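Side-chain contacts in putative cyclohexadienyl dehydrogenase and ADH prephenate dehydrogenase (Rhizobium meliloti, PDB 4WJI), which probably catalyses the NAD(P)-dependent oxidative decarboxylation of prephenate to 3-(4-hydroxyphenyl)pyruvate in tyrosine biosynthesis: residues D22-E25 against T31-V34; G46-G51 against G131-F136. All blocks are in the same frame, centred on the assembly; numbering follows the deposited sequence.

Interaction 1. Residues D22-E25 against T31-V34; sequences DIRE and TIVV
I23 and I32 meet where helix 14-26 packs on strand 29-35, inside the first beta-alpha-beta unit of the Rossmann-type nucleotide-binding domain. CG2 of I23 lies 3.7 Å from CD1 of I32 and 3.9 Å from CG1 of the same residue, the two side chains running alongside one another in opposite directions. I32 has CG1 anti to its carbonyl carbon (chi1 -53°), and from there the extended chain (chi2 172°) carries CD1 out to the helix. Beta-branching suits I32 to its strand, and a bulky apolar side chain suits I23 to the buried helix face turned to the sheet; I23 also packs on I7 and I32 on L9, both of strand 4-10.

The other part is packing of a methyl on a flat polar group. The chain of R24 bends at chi2 and chi3, bringing its guanidinium back over I32. A salt bridge from NH1 to D52 OD1 and a hydrogen bond from NH2 to G49 O hold it there with one face over hydrocarbon. D52 grips both sides, since its OD2 takes the backbone N-H of I32. CD1 of I32 sits over the centre of that guanidinium face, 4.0 Å from R24 CZ.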
loop_
_atom_site.group_PDB
_atom_site.type_symbol
_atom_site.label_atom_id
_atom_site.label_comp_id
_atom_site.label_asym_id
_atom_site.label_seq_id
_atom_site.Cartn_x
_atom_site.Cartn_y
_atom_site.Cartn_z
ATOM N N ASP A 22 -11.511 -12.597 20.705
ATOM C CA ASP A 22 -12.291 -11.500 21.276
ATOM C C ASP A 22 -13.435 -11.994 22.181
ATOM O O ASP A 22 -13.709 -11.384 23.237
ATOM C CB ASP A 22 -12.890 -10.613 20.192
ATOM C CG ASP A 22 -11.898 -9.739 19.543
ATOM O OD1 ASP A 22 -10.839 -9.411 20.166
ATOM O OD2 ASP A 22 -12.211 -9.318 18.384
ATOM N N ILE A 23 -14.118 -13.059 21.762
ATOM C CA ILE A 23 -15.156 -13.645 22.586
ATOM C C ILE A 23 -14.577 -14.069 23.915
ATOM O O ILE A 23 -15.185 -13.800 24.961
ATOM C CB ILE A 23 -15.843 -14.857 21.872
ATOM C CG1 ILE A 23 -16.661 -14.422 20.657
ATOM C CG2 ILE A 23 -16.699 -15.641 22.854
ATOM C CD1 ILE A 23 -16.997 -15.604 19.745
ATOM N N ARG A 24 -13.423 -14.720 23.905
ATOM C CA ARG A 24 -12.775 -15.146 25.155
ATOM C C ARG A 24 -12.370 -13.938 26.034
ATOM O O ARG A 24 -12.631 -13.943 27.219
ATOM C CB ARG A 24 -11.578 -16.058 24.869
ATOM C CG ARG A 24 -10.752 -16.535 26.072
ATOM C CD ARG A 24 -11.197 -17.853 26.521
ATOM N NE ARG A 24 -11.056 -18.960 25.577
ATOM C CZ ARG A 24 -11.824 -20.031 25.636
ATOM N NH1 ARG A 24 -12.832 -20.100 26.503
ATOM N NH2 ARG A 24 -11.617 -21.024 24.829
ATOM N N GLU A 25 -11.788 -12.927 25.442
ATOM C CA GLU A 25 -11.334 -11.729 26.162
ATOM C C GLU A 25 -12.477 -10.905 26.780
ATOM O O GLU A 25 -12.334 -10.370 27.859
ATOM C CB GLU A 25 -10.427 -10.876 25.290
ATOM C CG GLU A 25 -9.953 -9.610 25.975
ATOM N N THR A 31 -20.238 -20.886 26.039
ATOM C CA THR A 31 -19.434 -21.958 25.413
ATOM C C THR A 31 -19.091 -21.505 24.003
ATOM O O THR A 31 -19.985 -21.051 23.253
ATOM C CB THR A 31 -20.226 -23.297 25.311
ATOM O OG1 THR A 31 -20.566 -23.793 26.620
ATOM C CG2 THR A 31 -19.438 -24.373 24.603
ATOM N N ILE A 32 -17.830 -21.715 23.628
ATOM C CA ILE A 32 -17.394 -21.531 22.258
ATOM C C ILE A 32 -17.163 -22.903 21.630
ATOM O O ILE A 32 -16.426 -23.733 22.177
ATOM C CB ILE A 32 -16.033 -20.771 22.198
ATOM C CG1 ILE A 32 -16.047 -19.443 22.980
ATOM C CG2 ILE A 32 -15.600 -20.581 20.752
ATOM C CD1 ILE A 32 -14.687 -18.756 23.099
ATOM N N VAL A 33 -17.857 -23.162 20.505
ATOM C CA VAL A 33 -17.672 -24.413 19.774
ATOM C C VAL A 33 -16.915 -24.082 18.520
ATOM O O VAL A 33 -17.333 -23.189 17.785
ATOM C CB VAL A 33 -19.033 -25.057 19.402
ATOM C CG1 VAL A 33 -18.793 -26.406 18.748
ATOM C CG2 VAL A 33 -19.899 -25.226 20.659
ATOM N N VAL A 34 -15.840 -24.818 18.242
ATOM C CA VAL A 34 -15.006 -24.580 17.052
ATOM C C VAL A 34 -15.092 -25.771 16.118
ATOM O O VAL A 34 -14.916 -26.950 16.548
ATOM C CB VAL A 34 -13.542 -24.361 17.449
ATOM C CG1 VAL A 34 -12.613 -24.340 16.249
ATOM C CG2 VAL A 34 -13.418 -23.045 18.205
#

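Interaction 2. Residues G46-G51 against G131-F136; sequences GELGLG and GPDAGF
L48 turns its side chain toward the loop 131-136 and brings its forked end against P132 and D133. OD1 of D133 faces the fork of the leucine, 3.6 Å from both L48 CD1 and L48 CD2, the two side chains crossing at a slant. CD1 also reaches the proline, 3.9 Å from P132 CB. Leucine suits this place because its forked, flexible end lets CD1 lie on the proline while both methyls face D133. With CG anti to its carbonyl carbon (chi1 -70°), D133 swings its carboxylate round to the leucine, though its main polar partner is R44, which forms a salt bridge with OD2; the aspartate is thus anchored by charge and merely rests on L48.

From the buried side comes L50, crossing P132 at about a right angle and setting its CD1 4.1 Å from P132 CB. One proline carbon therefore meets both leucines. A compact, rigid proline suits this turn, which is also tied by a backbone hydrogen bond from A134 N to G131 O, 3.1 Å long. G49 ends the helix in a Schellman motif, its positive phi (68°) being easy for a residue without a side chain, and so turns the chain to present L50 beside L48. An alanine in place of L48 would probably open a gap beside P132 CB and OD1 of D133, with L50 alone left on the proline from this segment.

The contact joins the C-terminal end of helix 39-48 to the loop between strands 117-123 and 144-147, where G131 N donates a hydrogen bond to O1A of the bound NADP; helix 14-26 flanks it, with R21 touching L48 and L50, and R21 NH2 bonding P132 O.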
loop_
_atom_site.group_PDB
_atom_site.type_symbol
_atom_site.label_atom_id
_atom_site.label_comp_id
_atom_site.label_asym_id
_atom_site.label_seq_id
_atom_site.Cartn_x
_atom_site.Cartn_y
_atom_site.Cartn_z
ATOM N N GLY A 46 -7.080 -26.177 18.835
ATOM C CA GLY A 46 -7.090 -26.766 20.180
ATOM C C GLY A 46 -5.853 -26.420 21.000
ATOM O O GLY A 46 -5.955 -26.069 22.196
ATOM N N GLU A 47 -4.688 -26.451 20.357
ATOM C CA GLU A 47 -3.437 -26.102 21.034
ATOM C C GLU A 47 -3.431 -24.629 21.427
ATOM O O GLU A 47 -2.880 -24.272 22.458
ATOM C CB GLU A 47 -2.228 -26.454 20.165
ATOM C CG GLU A 47 -2.269 -27.906 19.692
ATOM C CD GLU A 47 -1.092 -28.767 20.057
ATOM O OE1 GLU A 47 -0.777 -28.870 21.267
ATOM O OE2 GLU A 47 -0.531 -29.389 19.122
ATOM N N LEU A 48 -4.075 -23.785 20.615
ATOM C CA LEU A 48 -4.194 -22.360 20.888
ATOM C C LEU A 48 -5.300 -22.041 21.938
ATOM O O LEU A 48 -5.391 -20.906 22.393
ATOM C CB LEU A 48 -4.500 -21.590 19.578
ATOM C CG LEU A 48 -3.331 -21.535 18.592
ATOM C CD1 LEU A 48 -3.819 -21.046 17.246
ATOM C CD2 LEU A 48 -2.212 -20.624 19.094
ATOM N N GLY A 49 -6.126 -23.016 22.281
ATOM C CA GLY A 49 -7.217 -22.806 23.233
ATOM C C GLY A 49 -8.341 -21.906 22.740
ATOM O O GLY A 49 -8.886 -21.110 23.497
ATOM N N LEU A 50 -8.651 -21.994 21.446
ATOM C CA LEU A 50 -9.614 -21.084 20.846
ATOM C C LEU A 50 -11.073 -21.422 21.172
ATOM O O LEU A 50 -11.929 -20.542 21.111
ATOM C CB LEU A 50 -9.424 -20.998 19.333
ATOM C CG LEU A 50 -8.094 -20.456 18.862
ATOM C CD1 LEU A 50 -8.028 -20.415 17.356
ATOM C CD2 LEU A 50 -7.793 -19.103 19.427
ATOM N N GLY A 51 -11.331 -22.679 21.498
ATOM C CA GLY A 51 -12.682 -23.134 21.831
ATOM C C GLY A 51 -12.787 -23.867 23.130
ATOM O O GLY A 51 -11.776 -24.097 23.815
ATOM N N GLY A 131 -5.082 -18.333 8.580
ATOM C CA GLY A 131 -5.027 -19.458 9.537
ATOM C C GLY A 131 -5.136 -19.011 10.986
ATOM O O GLY A 131 -5.063 -17.837 11.289
ATOM N N PRO A 132 -5.323 -19.981 11.909
ATOM C CA PRO A 132 -5.580 -19.662 13.286
ATOM C C PRO A 132 -4.471 -18.966 14.006
ATOM O O PRO A 132 -4.739 -18.224 14.953
ATOM C CB PRO A 132 -5.912 -21.002 13.922
ATOM C CG PRO A 132 -5.332 -22.041 13.035
ATOM C CD PRO A 132 -5.417 -21.421 11.654
ATOM N N ASP A 133 -3.230 -19.207 13.597
ATOM C CA ASP A 133 -2.120 -18.554 14.257
ATOM C C ASP A 133 -1.995 -17.079 13.865
ATOM O O ASP A 133 -1.312 -16.321 14.540
ATOM C CB ASP A 133 -0.829 -19.305 14.005
ATOM C CG ASP A 133 -0.785 -20.660 14.735
ATOM O OD1 ASP A 133 -0.517 -20.666 15.943
ATOM O OD2 ASP A 133 -1.029 -21.719 14.103
ATOM N N ALA A 134 -2.640 -16.672 12.766
ATOM C CA ALA A 134 -2.608 -15.288 12.299
ATOM C C ALA A 134 -3.562 -14.355 13.064
ATOM O O ALA A 134 -3.380 -13.140 13.022
ATOM C CB ALA A 134 -2.968 -15.227 10.819
ATOM N N GLY A 135 -4.596 -14.903 13.707
ATOM C CA GLY A 135 -5.583 -14.077 14.368
ATOM C C GLY A 135 -5.062 -13.492 15.676
ATOM O O GLY A 135 -4.050 -13.963 16.220
ATOM N N PHE A 136 -5.769 -12.484 16.165
ATOM C CA PHE A 136 -5.395 -11.779 17.388
ATOM C C PHE A 136 -6.597 -11.016 17.948
ATOM O O PHE A 136 -7.519 -10.675 17.211
ATOM C CB PHE A 136 -4.170 -10.875 17.201
ATOM C CG PHE A 136 -4.331 -9.824 16.119
ATOM C CD1 PHE A 136 -3.990 -10.103 14.803
ATOM C CD2 PHE A 136 -4.803 -8.552 16.426
ATOM C CE1 PHE A 136 -4.137 -9.134 13.811
ATOM C CE2 PHE A 136 -4.933 -7.569 15.450
ATOM C CZ PHE A 136 -4.600 -7.864 14.135
#

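How the interactions relate
From the N terminus, the chain runs through strand 4-10 and helix 14-26 into strand 29-35, and interaction 1 closes this short turn between helix and strand within the first beta-alpha-beta unit. The chain continues into helix 39-48, whose end opens interaction 2; that contact closes a much longer loop, bringing residues 131-136 back after several further strands. The two contacts are in series, neither nesting nor crossing, with centres about 11 Å apart. They nevertheless touch: the arginine of interaction 1 already grips the helix end of interaction 2, I32 CG2 packs on L50 O, and V34 CG2 on G51 CA. Together they join early and late parts of the nucleotide-binding domain.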